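Local structure of Glyco_hydro_cc domain-containing protein (Trichoderma gamsii, 6UBD) at residues H54-P58 with V71-W75; K34-D40 with L238-D244; G103-C109 with G142-R148; H26-P30 with P98-M102. The protein probably binds beta-1,3-glucan oligosaccharides, as a fungal member of subgroup VII of glycoside hydrolase family GH128. One frame throughout, in Å; residues are numbered along the deposited sequence.

In the fold
The chain enters with 26-30, the first half of contact 4, then lays down the barrel's first strand in 34-40, the first half of contact 2. Contact 1 closes a short loop, joining 54-58 after the second strand to 71-75 on the third, and is nested inside both loops still open. Contact 4 closes at 98-102 on the fourth strand. Contact 3 follows in series, tying the loop after that strand to the loop after the fifth. Contact 2 closes last, at 238-244, so it encloses contacts 1 and 3 and crosses contact 4. Contact 2 seals the barrel; contacts 1 (loop to strand) and 3 (loop to loop) sit at its C-terminal end, contact 4 at its N-terminal end.

Contact 1. Residues H54-P58 with V71-W75; sequences HDWTP and VSMLW
A Met-aromatic contact between W56 and M73 lies where the loop leaving strand 52-54 meets the neighbouring strand 69-73. The M73 sulfur lies obliquely, 4.9 Å from the centroid of the W56 five-membered ring, the two side chains running alongside each other. M73 is extended as far as its sulfur (chi1 179°) and bends only at chi3, which sets its methyl CE in the angle between the W56 and H54 rings, 3.8 Å from W56 CD1 and equally near H54 CE1, which lies over one face of the indole. The imidazole of H54 is pinned at both nitrogens: ND1 accepts W56 N nearly in the ring plane, and NE2 bonds to T200 O. Both strands belong to the parallel wall of a (beta/alpha)8 barrel, and the loop turns over their C-terminal ends; D55 shapes it through an Asx turn, OD1 accepting T57 N and the T57 hydroxyl. M73 N reaches T57 O at 3.1 Å, and S72 OG donates to P58 O at 2.8 Å. Two waters join in, one bridging D55 N to T57 O and V71 O, the other linking W56 O and M73 O with W75 N. W56 CB also packs 4.0 Å from W75 CD1.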
loop_
_atom_site.group_PDB
_atom_site.type_symbol
_atom_site.label_atom_id
_atom_site.label_comp_id
_atom_site.label_asym_id
_atom_site.label_seq_id
_atom_site.Cartn_x
_atom_site.Cartn_y
_atom_site.Cartn_z
ATOM N N HIS A 54 -6.539 2.086 2.888
ATOM C CA HIS A 54 -6.203 3.314 2.155
ATOM C C HIS A 54 -6.944 3.358 0.828
ATOM O O HIS A 54 -7.458 2.294 0.409
ATOM C CB HIS A 54 -4.683 3.541 2.024
ATOM C CG HIS A 54 -4.071 2.770 0.887
ATOM N ND1 HIS A 54 -3.963 3.306 -0.360
ATOM C CD2 HIS A 54 -3.440 1.559 0.861
ATOM C CE1 HIS A 54 -3.299 2.461 -1.133
ATOM N NE2 HIS A 54 -2.973 1.375 -0.416
ATOM N N ASP A 55 -7.016 4.502 0.162
ATOM C CA ASP A 55 -7.655 4.625 -1.163
ATOM C C ASP A 55 -6.859 5.582 -2.047
ATOM O O ASP A 55 -7.457 6.142 -2.951
ATOM C CB ASP A 55 -9.126 5.001 -1.033
ATOM C CG ASP A 55 -9.335 6.417 -0.486
ATOM O OD1 ASP A 55 -8.350 7.117 -0.178
ATOM O OD2 ASP A 55 -10.536 6.835 -0.425
ATOM N N TRP A 56 -5.545 5.636 -1.836
ATOM C CA TRP A 56 -4.635 6.514 -2.620
ATOM C C TRP A 56 -4.898 8.035 -2.423
ATOM O O TRP A 56 -4.221 8.833 -3.088
ATOM C CB TRP A 56 -4.622 6.138 -4.111
ATOM C CG TRP A 56 -4.146 4.724 -4.359
ATOM C CD1 TRP A 56 -2.860 4.263 -4.482
ATOM C CD2 TRP A 56 -4.989 3.559 -4.539
ATOM N NE1 TRP A 56 -2.835 2.909 -4.694
ATOM C CE2 TRP A 56 -4.113 2.466 -4.697
ATOM C CE3 TRP A 56 -6.388 3.341 -4.539
ATOM C CZ2 TRP A 56 -4.609 1.158 -4.856
ATOM C CZ3 TRP A 56 -6.850 2.031 -4.686
ATOM C CH2 TRP A 56 -5.979 0.951 -4.867
ATOM N N THR A 57 -5.867 8.427 -1.588
ATOM C CA THR A 57 -6.210 9.854 -1.365
ATOM C C THR A 57 -5.713 10.357 -0.009
ATOM O O THR A 57 -5.286 9.599 0.860
ATOM C CB THR A 57 -7.725 10.111 -1.461
ATOM O OG1 THR A 57 -8.416 9.811 -0.219
ATOM C CG2 THR A 57 -8.381 9.440 -2.665
ATOM N N PRO A 58 -5.689 11.699 0.223
ATOM C CA PRO A 58 -5.304 12.258 1.522
ATOM C C PRO A 58 -6.205 11.905 2.706
ATOM O O PRO A 58 -5.761 12.055 3.834
ATOM C CB PRO A 58 -5.322 13.775 1.245
ATOM C CG PRO A 58 -5.028 13.899 -0.242
ATOM C CD PRO A 58 -5.810 12.736 -0.804
ATOM N N VAL A 71 -5.733 5.341 6.481
ATOM C CA VAL A 71 -4.332 5.729 6.292
ATOM C C VAL A 71 -4.270 6.722 5.112
ATOM O O VAL A 71 -4.752 6.459 3.991
ATOM C CB VAL A 71 -3.434 4.511 6.068
ATOM C CG1 VAL A 71 -1.997 4.883 5.699
ATOM C CG2 VAL A 71 -3.489 3.585 7.266
ATOM N N SER A 72 -3.656 7.909 5.362
ATOM C CA SER A 72 -3.549 8.991 4.363
ATOM C C SER A 72 -2.426 8.703 3.357
ATOM O O SER A 72 -1.454 8.017 3.710
ATOM C CB SER A 72 -3.286 10.282 5.135
ATOM O OG SER A 72 -3.090 11.450 4.312
ATOM N N MET A 73 -2.544 9.280 2.181
ATOM C CA MET A 73 -1.454 9.239 1.166
ATOM C C MET A 73 -1.296 10.629 0.539
ATOM O O MET A 73 -2.305 11.268 0.262
ATOM C CB MET A 73 -1.753 8.208 0.056
ATOM C CG MET A 73 -0.712 8.136 -1.017
ATOM S SD MET A 73 -0.946 6.887 -2.310
ATOM C CE MET A 73 -0.828 5.323 -1.434
ATOM N N LEU A 74 -0.053 11.020 0.246
ATOM C CA LEU A 74 0.215 12.044 -0.806
ATOM C C LEU A 74 0.698 11.303 -2.078
ATOM O O LEU A 74 1.804 10.815 -2.114
ATOM C CB LEU A 74 1.233 13.096 -0.354
ATOM C CG LEU A 74 1.650 14.091 -1.437
ATOM C CD1 LEU A 74 0.441 14.863 -1.974
ATOM C CD2 LEU A 74 2.632 15.115 -0.898
ATOM N N TRP A 75 -0.182 11.182 -3.070
ATOM C CA TRP A 75 0.056 10.297 -4.206
ATOM C C TRP A 75 1.253 10.767 -5.060
ATOM O O TRP A 75 2.072 9.912 -5.520
ATOM C CB TRP A 75 -1.253 10.183 -5.019
ATOM C CG TRP A 75 -1.250 9.216 -6.178
ATOM C CD1 TRP A 75 -1.679 7.897 -6.149
ATOM C CD2 TRP A 75 -0.910 9.459 -7.566
ATOM N NE1 TRP A 75 -1.570 7.301 -7.378
ATOM C CE2 TRP A 75 -1.108 8.247 -8.266
ATOM C CE3 TRP A 75 -0.393 10.572 -8.278
ATOM C CZ2 TRP A 75 -0.882 8.134 -9.648
ATOM C CZ3 TRP A 75 -0.165 10.454 -9.632
ATOM C CH2 TRP A 75 -0.400 9.243 -10.308
HETATM O O HOH W 1 -5.194 6.756 1.285
HETATM O O HOH W 2 -3.121 11.366 -2.371
#

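Contact 2. Residues K34-D40 with L238-D244; sequences KAGSAGD and LAYAYTD
The phenol ring of Y240 carries the start of strand 35-38 over one of its faces: A35 CA stands 4.0 Å from the ring centroid in a CH-pi contact, with K34 O above the same face, higher over the ring and closer to its centre. Around the ring, K34 CB approaches CE2 of Y240 to 3.5 Å, whereas A35 CB lies beside CE1 and the hydroxyl. A chi1 of 56°, which sets CG between the backbone N and the carbonyl carbon, folds the ring of Y240 back over the neighbouring strand; its OH is held by E232, while the K34 ammonium reaches carbonyls that include V237 O. Beneath these groups strands 35-38 and 238-243 run parallel, their axes at 38°, pairing the first strand with the eighth and so closing the (beta/alpha)8 barrel. Y240 N donates to K34 O at 3.0 Å, a carbonyl that W52 NE1 also grips. The return bond from G36 N to Y240 O is weak, but A38 N to Y242 O is straighter (162°). On the other face of the sheet, A38 CB sits 4.0 Å from the CB atoms of both A241 and T243. At the strand ends D244 N bonds to A38 O, and the D244 carboxylate closes on the glycine, OD1 3.5 Å from G39 CA. A water joins D40 N to D244 OD2, which also bonds T41.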
loop_
_atom_site.group_PDB
_atom_site.type_symbol
_atom_site.label_atom_id
_atom_site.label_comp_id
_atom_site.label_asym_id
_atom_site.label_seq_id
_atom_site.Cartn_x
_atom_site.Cartn_y
_atom_site.Cartn_z
ATOM N N LYS A 34 -2.509 -7.008 11.081
ATOM C CA LYS A 34 -1.799 -6.685 9.836
ATOM C C LYS A 34 -2.780 -6.364 8.712
ATOM O O LYS A 34 -2.416 -5.603 7.810
ATOM C CB LYS A 34 -0.771 -7.745 9.457
ATOM C CG LYS A 34 0.325 -8.051 10.468
ATOM C CD LYS A 34 1.325 -9.020 10.002
ATOM C CE LYS A 34 2.228 -9.532 11.100
ATOM N NZ LYS A 34 3.445 -10.237 10.578
ATOM N N ALA A 35 -3.945 -7.051 8.643
ATOM C CA ALA A 35 -4.747 -7.053 7.392
ATOM C C ALA A 35 -5.441 -5.707 7.104
ATOM O O ALA A 35 -6.172 -5.189 7.963
ATOM C CB ALA A 35 -5.768 -8.174 7.423
ATOM N N GLY A 36 -5.327 -5.294 5.840
ATOM C CA GLY A 36 -6.011 -4.093 5.348
ATOM C C GLY A 36 -6.496 -4.211 3.908
ATOM O O GLY A 36 -6.413 -5.321 3.315
ATOM N N SER A 37 -7.052 -3.150 3.337
ATOM C CA SER A 37 -7.549 -3.050 1.957
ATOM C C SER A 37 -6.895 -1.843 1.272
ATOM O O SER A 37 -6.767 -0.772 1.913
ATOM C CB SER A 37 -9.057 -2.910 2.010
ATOM O OG SER A 37 -9.624 -2.860 0.734
ATOM N N ALA A 38 -6.524 -1.994 0.025
ATOM C CA ALA A 38 -6.089 -0.963 -0.922
ATOM C C ALA A 38 -7.196 -0.682 -1.902
ATOM O O ALA A 38 -7.440 -1.545 -2.794
ATOM C CB ALA A 38 -4.803 -1.281 -1.586
ATOM N N GLY A 39 -8.007 0.361 -1.677
ATOM C CA GLY A 39 -9.310 0.587 -2.341
ATOM C C GLY A 39 -10.487 0.150 -1.438
ATOM O O GLY A 39 -10.237 -0.293 -0.299
ATOM N N ASP A 40 -11.705 0.366 -1.922
ATOM C CA ASP A 40 -12.891 0.166 -1.079
ATOM C C ASP A 40 -13.975 -0.698 -1.744
ATOM O O ASP A 40 -15.033 -0.830 -1.158
ATOM C CB ASP A 40 -13.424 1.497 -0.521
ATOM C CG ASP A 40 -13.711 2.505 -1.634
ATOM O OD1 ASP A 40 -14.158 2.064 -2.737
ATOM O OD2 ASP A 40 -13.418 3.732 -1.405
ATOM N N LEU A 238 4.508 -5.679 8.898
ATOM C CA LEU A 238 3.596 -5.202 9.981
ATOM C C LEU A 238 2.199 -4.840 9.436
ATOM O O LEU A 238 1.314 -4.619 10.275
ATOM C CB LEU A 238 4.243 -4.055 10.763
ATOM C CG LEU A 238 5.442 -4.473 11.630
ATOM C CD1 LEU A 238 5.845 -3.362 12.520
ATOM C CD2 LEU A 238 5.231 -5.787 12.432
ATOM N N ALA A 239 1.988 -4.803 8.120
ATOM C CA ALA A 239 0.671 -4.502 7.507
ATOM C C ALA A 239 0.714 -4.954 6.070
ATOM O O ALA A 239 1.787 -4.934 5.426
ATOM C CB ALA A 239 0.365 -3.011 7.602
ATOM N N TYR A 240 -0.455 -5.354 5.536
ATOM C CA TYR A 240 -0.584 -5.721 4.114
ATOM C C TYR A 240 -1.966 -5.314 3.595
ATOM O O TYR A 240 -2.924 -5.267 4.392
ATOM C CB TYR A 240 -0.285 -7.206 3.865
ATOM C CG TYR A 240 -1.103 -8.185 4.668
ATOM C CD1 TYR A 240 -2.417 -8.538 4.272
ATOM C CD2 TYR A 240 -0.591 -8.752 5.824
ATOM C CE1 TYR A 240 -3.192 -9.434 5.034
ATOM C CE2 TYR A 240 -1.350 -9.676 6.574
ATOM C CZ TYR A 240 -2.658 -9.998 6.175
ATOM O OH TYR A 240 -3.451 -10.892 6.928
ATOM N N ALA A 241 -2.119 -5.146 2.304
ATOM C CA ALA A 241 -3.376 -4.658 1.717
ATOM C C ALA A 241 -3.584 -5.189 0.284
ATOM O O ALA A 241 -2.804 -4.940 -0.634
ATOM C CB ALA A 241 -3.423 -3.147 1.718
ATOM N N TYR A 242 -4.692 -5.947 0.094
ATOM C CA TYR A 242 -5.166 -6.454 -1.230
ATOM C C TYR A 242 -5.645 -5.261 -2.090
ATOM O O TYR A 242 -6.510 -4.552 -1.587
ATOM C CB TYR A 242 -6.301 -7.467 -0.941
ATOM C CG TYR A 242 -6.859 -8.276 -2.095
ATOM C CD1 TYR A 242 -7.415 -7.660 -3.204
ATOM C CD2 TYR A 242 -6.847 -9.672 -2.054
ATOM C CE1 TYR A 242 -7.936 -8.412 -4.254
ATOM C CE2 TYR A 242 -7.410 -10.438 -3.062
ATOM C CZ TYR A 242 -7.975 -9.817 -4.156
ATOM O OH TYR A 242 -8.486 -10.644 -5.165
ATOM N N THR A 243 -5.124 -5.094 -3.304
ATOM C CA THR A 243 -5.527 -3.974 -4.183
ATOM C C THR A 243 -6.703 -4.340 -5.087
ATOM O O THR A 243 -6.749 -5.464 -5.651
ATOM C CB THR A 243 -4.321 -3.454 -4.964
ATOM O OG1 THR A 243 -4.816 -2.272 -5.645
ATOM C CG2 THR A 243 -3.715 -4.401 -5.966
ATOM N N ASP A 244 -7.572 -3.398 -5.363
ATOM C CA ASP A 244 -8.625 -3.512 -6.375
ATOM C C ASP A 244 -8.355 -2.578 -7.571
ATOM O O ASP A 244 -9.282 -2.287 -8.346
ATOM C CB ASP A 244 -9.990 -3.296 -5.768
ATOM C CG ASP A 244 -10.265 -1.901 -5.233
ATOM O OD1 ASP A 244 -9.455 -0.991 -5.439
ATOM O OD2 ASP A 244 -11.317 -1.759 -4.589
HETATM O O HOH W 3 -11.568 1.250 -4.773
#

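Contact 3. Residues G103-C109 with G142-R148; sequences GFNEPDC and GSPAMCR
From the type I turn E106-C109, D108 clasps the backbone N-H groups of C147 and R148 with both carboxylate oxygens. OD1 of D108 takes C147 N at 2.8 Å from the syn side, close to the carboxylate plane, while OD2 accepts R148 N from above that plane at 3.0 Å. The side chain folds back between its own N and carbonyl carbon (chi1 56°), which presents both oxygens to these N-H groups. Just beyond, C109 SG and C147 SG form a disulfide with a chi3 of 92°, covalently fixing the two loops. The inner end is the closely packed part, buried and paired through the backbone: F104 O receives A145 N almost along its C=O axis, and A145 O receives E106 N at 2.8 Å. A water links G103 O and S143 O beside this pairing. P144 CG packs 3.7 Å from F104 CD2, and M146 bends back at chi2 and chi3 to set its methyl CE 3.6 Å from P107 CG, with W154 covering both residues. These loops leave the fourth and fifth strands of the (beta/alpha)8 barrel, and N105-E106 occupies the position after the fourth strand where clan GH-A barrels carry their Asn-Glu pair. The stem of E106 lies alongside C147, E106 CD 3.6 Å from C147 CB, and its oxygens are held by H173 and S115. Toward solvent the fit relaxes: R148 is exposed, its side chain touching D108 OD2 only through CB and CG, and a water bridges R148 NE to D108 O.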
loop_
_atom_site.group_PDB
_atom_site.type_symbol
_atom_site.label_atom_id
_atom_site.label_comp_id
_atom_site.label_asym_id
_atom_site.label_seq_id
_atom_site.Cartn_x
_atom_site.Cartn_y
_atom_site.Cartn_z
ATOM N N GLY A 103 3.946 8.228 1.616
ATOM C CA GLY A 103 4.428 9.013 0.484
ATOM C C GLY A 103 4.049 8.471 -0.887
ATOM O O GLY A 103 3.055 7.665 -1.021
ATOM N N PHE A 104 4.780 8.897 -1.902
ATOM C CA PHE A 104 4.324 8.869 -3.305
ATOM C C PHE A 104 4.050 7.421 -3.795
ATOM O O PHE A 104 4.804 6.502 -3.450
ATOM C CB PHE A 104 5.294 9.582 -4.230
ATOM C CG PHE A 104 5.877 10.827 -3.603
ATOM C CD1 PHE A 104 5.085 11.949 -3.296
ATOM C CD2 PHE A 104 7.207 10.863 -3.208
ATOM C CE1 PHE A 104 5.602 13.056 -2.623
ATOM C CE2 PHE A 104 7.705 11.958 -2.508
ATOM C CZ PHE A 104 6.917 13.028 -2.217
ATOM N N ASN A 105 3.057 7.364 -4.700
ATOM C CA ASN A 105 2.703 6.053 -5.323
ATOM C C ASN A 105 3.491 5.830 -6.625
ATOM O O ASN A 105 3.092 6.404 -7.636
ATOM C CB ASN A 105 1.183 6.000 -5.481
ATOM C CG ASN A 105 0.687 4.640 -5.969
ATOM O OD1 ASN A 105 0.630 3.738 -5.112
ATOM N ND2 ASN A 105 0.541 4.464 -7.277
ATOM N N GLU A 106 4.534 5.004 -6.568
ATOM C CA GLU A 106 5.264 4.580 -7.806
ATOM C C GLU A 106 5.829 5.802 -8.559
ATOM O O GLU A 106 5.599 5.985 -9.748
ATOM C CB GLU A 106 4.334 3.722 -8.687
ATOM C CG GLU A 106 3.882 2.404 -7.954
ATOM C CD GLU A 106 3.101 1.450 -8.835
ATOM O OE1 GLU A 106 2.660 1.873 -9.934
ATOM O OE2 GLU A 106 2.884 0.276 -8.374
ATOM N N PRO A 107 6.697 6.618 -7.906
ATOM C CA PRO A 107 7.353 7.745 -8.600
ATOM C C PRO A 107 8.250 7.249 -9.735
ATOM O O PRO A 107 8.590 8.077 -10.619
ATOM C CB PRO A 107 8.086 8.443 -7.455
ATOM C CG PRO A 107 8.466 7.324 -6.506
ATOM C CD PRO A 107 7.214 6.445 -6.525
ATOM N N ASP A 108 8.707 5.985 -9.699
ATOM C CA ASP A 108 9.568 5.327 -10.702
ATOM C C ASP A 108 8.791 4.741 -11.890
ATOM O O ASP A 108 9.451 4.120 -12.743
ATOM C CB ASP A 108 10.468 4.282 -10.022
ATOM C CG ASP A 108 9.742 3.207 -9.198
ATOM O OD1 ASP A 108 8.578 3.443 -8.772
ATOM O OD2 ASP A 108 10.404 2.144 -8.990
ATOM N N CYS A 109 7.504 5.010 -12.022
ATOM C CA CYS A 109 6.722 4.581 -13.206
ATOM C C CYS A 109 5.917 5.791 -13.759
ATOM O O CYS A 109 5.746 6.822 -13.072
ATOM C CB CYS A 109 5.787 3.422 -12.896
ATOM S SG CYS A 109 6.475 1.756 -13.071
ATOM N N GLY A 142 5.171 6.672 6.148
ATOM C CA GLY A 142 5.517 5.571 5.255
ATOM C C GLY A 142 6.329 6.097 4.084
ATOM O O GLY A 142 5.976 7.103 3.460
ATOM N N SER A 143 7.306 5.307 3.607
ATOM C CA SER A 143 8.119 5.686 2.460
ATOM C C SER A 143 7.264 5.803 1.211
ATOM O O SER A 143 6.193 5.108 1.113
ATOM C CB SER A 143 9.262 4.712 2.214
ATOM O OG SER A 143 8.819 3.469 1.604
ATOM N N PRO A 144 7.752 6.458 0.152
ATOM C CA PRO A 144 7.227 6.180 -1.185
ATOM C C PRO A 144 7.377 4.676 -1.550
ATOM O O PRO A 144 8.286 4.015 -1.085
ATOM C CB PRO A 144 8.079 7.099 -2.087
ATOM C CG PRO A 144 8.603 8.177 -1.142
ATOM C CD PRO A 144 8.913 7.384 0.112
ATOM N N ALA A 145 6.410 4.245 -2.399
ATOM C CA ALA A 145 6.309 2.806 -2.840
ATOM C C ALA A 145 6.787 2.618 -4.285
ATOM O O ALA A 145 6.287 3.341 -5.158
ATOM C CB ALA A 145 4.899 2.259 -2.642
ATOM N N MET A 146 7.759 1.742 -4.487
ATOM C CA MET A 146 8.386 1.618 -5.818
ATOM C C MET A 146 7.691 0.592 -6.737
ATOM O O MET A 146 7.468 -0.603 -6.385
ATOM C CB MET A 146 9.836 1.136 -5.645
ATOM C CG MET A 146 10.700 2.125 -4.840
ATOM S SD MET A 146 10.781 3.822 -5.510
ATOM C CE MET A 146 9.709 4.673 -4.332
ATOM N N CYS A 147 7.450 0.971 -7.972
ATOM C CA CYS A 147 6.943 -0.009 -8.989
ATOM C C CYS A 147 8.027 -0.992 -9.386
ATOM O O CYS A 147 7.689 -2.097 -9.847
ATOM C CB CYS A 147 6.336 0.692 -10.211
ATOM S SG CYS A 147 7.560 1.486 -11.287
ATOM N N ARG A 148 9.297 -0.666 -9.231
ATOM C CA ARG A 148 10.372 -1.578 -9.637
ATOM C C ARG A 148 10.588 -2.682 -8.576
ATOM O O ARG A 148 11.446 -3.565 -8.829
ATOM C CB ARG A 148 11.723 -0.851 -9.895
ATOM C CG ARG A 148 11.888 -0.093 -11.200
ATOM C CD ARG A 148 12.172 -1.031 -12.330
ATOM N NE ARG A 148 12.405 -0.363 -13.565
ATOM C CZ ARG A 148 12.543 -0.966 -14.718
ATOM N NH1 ARG A 148 12.450 -2.276 -14.830
ATOM N NH2 ARG A 148 12.795 -0.252 -15.808
HETATM O O HOH W 4 3.841 4.986 -0.480
HETATM O O HOH W 5 11.779 2.738 -13.518
#

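Contact 4. Residues H26-P30 with P98-M102; sequences HPLTP and PAYVM
Y100 reaches across to the N-terminal segment with its hydroxyl, which donates to P27 O at 2.6 Å. The acceptor lies at the edge of the phenol ring, near its plane, and the hydroxyl oxygen lies in the carbonyl plane of P27, so the bond can form with the O-H coplanar with its own ring. The side chains of P27 and Y100 cross at about a right angle, P27 CD 3.7 Å from Y100 OH. H26 comes in beside them at a slant: its imidazole and the Y100 ring are inclined at 45° with centroids 5.5 Å apart. One face of the imidazole is instead laid against A99. The carbonyl oxygen A99 O sits over the rim, 3.2 Å from H26 CD2, and the methyl CB makes a CH-pi contact over the same face, 4.0 Å from the ring centroid. A weak bond from H26 NE2 to G138 O gives the ring a further hold. Turned beside its backbone N (chi1 -58°), the Y100 side chain reaches the 26-30 segment, where P30 CA lies 4.0 Å from Y100 OH. W198 meets the tyrosine ring as well, and its NE1 bonds to L28 O, while T29 OG1 bonds to L238 O. The segment 26-30 thus runs across the beginnings of several parallel strands before entering the first, covering the N-terminal end of a (beta/alpha)8 barrel.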
loop_
_atom_site.group_PDB
_atom_site.type_symbol
_atom_site.label_atom_id
_atom_site.label_comp_id
_atom_site.label_asym_id
_atom_site.label_seq_id
_atom_site.Cartn_x
_atom_site.Cartn_y
_atom_site.Cartn_z
ATOM N N HIS A 26 2.675 5.755 17.653
ATOM C CA HIS A 26 1.723 4.839 17.013
ATOM C C HIS A 26 2.372 3.464 16.870
ATOM O O HIS A 26 3.541 3.375 16.455
ATOM C CB HIS A 26 1.294 5.371 15.654
ATOM C CG HIS A 26 0.672 6.713 15.695
ATOM N ND1 HIS A 26 -0.546 6.955 16.242
ATOM C CD2 HIS A 26 1.138 7.900 15.248
ATOM C CE1 HIS A 26 -0.817 8.252 16.159
ATOM N NE2 HIS A 26 0.228 8.889 15.546
ATOM N N PRO A 27 1.659 2.386 17.137
ATOM C CA PRO A 27 2.177 1.070 16.834
ATOM C C PRO A 27 2.287 0.948 15.294
ATOM O O PRO A 27 1.456 1.462 14.553
ATOM C CB PRO A 27 1.149 0.088 17.404
ATOM C CG PRO A 27 -0.149 0.838 17.302
ATOM C CD PRO A 27 0.257 2.263 17.628
ATOM N N LEU A 28 3.295 0.252 14.802
ATOM C CA LEU A 28 3.489 0.149 13.323
ATOM C C LEU A 28 2.619 -0.957 12.728
ATOM O O LEU A 28 2.486 -0.948 11.488
ATOM C CB LEU A 28 4.972 0.159 12.942
ATOM C CG LEU A 28 5.717 1.466 13.219
ATOM C CD1 LEU A 28 7.168 1.407 12.728
ATOM C CD2 LEU A 28 5.031 2.696 12.615
ATOM N N THR A 29 1.985 -1.811 13.514
ATOM C CA THR A 29 0.801 -2.581 13.068
ATOM C C THR A 29 -0.453 -1.828 13.491
ATOM O O THR A 29 -0.609 -1.576 14.700
ATOM C CB THR A 29 0.765 -4.000 13.638
ATOM O OG1 THR A 29 1.822 -4.731 13.028
ATOM C CG2 THR A 29 -0.539 -4.737 13.393
ATOM N N PRO A 30 -1.371 -1.401 12.579
ATOM C CA PRO A 30 -2.572 -0.690 13.021
ATOM C C PRO A 30 -3.450 -1.596 13.887
ATOM O O PRO A 30 -3.850 -2.715 13.498
ATOM C CB PRO A 30 -3.286 -0.303 11.719
ATOM C CG PRO A 30 -2.165 -0.274 10.714
ATOM C CD PRO A 30 -1.300 -1.450 11.119
ATOM N N PRO A 98 -3.145 13.042 10.449
ATOM C CA PRO A 98 -3.509 11.641 10.486
ATOM C C PRO A 98 -2.585 10.877 11.441
ATOM O O PRO A 98 -1.467 11.309 11.744
ATOM C CB PRO A 98 -3.393 11.176 9.030
ATOM C CG PRO A 98 -2.872 12.297 8.247
ATOM C CD PRO A 98 -2.453 13.393 9.187
ATOM N N ALA A 99 -3.053 9.691 11.867
ATOM C CA ALA A 99 -2.182 8.772 12.626
ATOM C C ALA A 99 -1.085 8.174 11.716
ATOM O O ALA A 99 0.045 7.974 12.217
ATOM C CB ALA A 99 -2.983 7.660 13.271
ATOM N N TYR A 100 -1.393 7.917 10.425
ATOM C CA TYR A 100 -0.447 7.279 9.495
ATOM C C TYR A 100 -0.539 7.991 8.138
ATOM O O TYR A 100 -1.667 8.201 7.652
ATOM C CB TYR A 100 -0.774 5.790 9.311
ATOM C CG TYR A 100 -0.793 4.932 10.577
ATOM C CD1 TYR A 100 -1.929 4.829 11.365
ATOM C CD2 TYR A 100 0.329 4.257 11.017
ATOM C CE1 TYR A 100 -1.929 4.084 12.547
ATOM C CE2 TYR A 100 0.327 3.481 12.170
ATOM C CZ TYR A 100 -0.809 3.418 12.967
ATOM O OH TYR A 100 -0.842 2.686 14.139
ATOM N N VAL A 101 0.629 8.288 7.527
ATOM C CA VAL A 101 0.644 8.937 6.193
ATOM C C VAL A 101 1.715 8.255 5.349
ATOM O O VAL A 101 2.865 8.135 5.817
ATOM C CB VAL A 101 0.785 10.440 6.241
ATOM C CG1 VAL A 101 1.965 10.833 6.987
ATOM C CG2 VAL A 101 0.787 11.146 4.881
ATOM N N MET A 102 1.344 7.906 4.121
ATOM C CA MET A 102 2.279 7.331 3.160
ATOM C C MET A 102 2.704 8.374 2.102
ATOM O O MET A 102 1.856 9.167 1.612
ATOM C CB MET A 102 1.632 6.130 2.429
ATOM C CG MET A 102 1.150 4.981 3.336
ATOM S SD MET A 102 0.224 3.699 2.553
ATOM C CE MET A 102 -1.300 4.526 2.105
#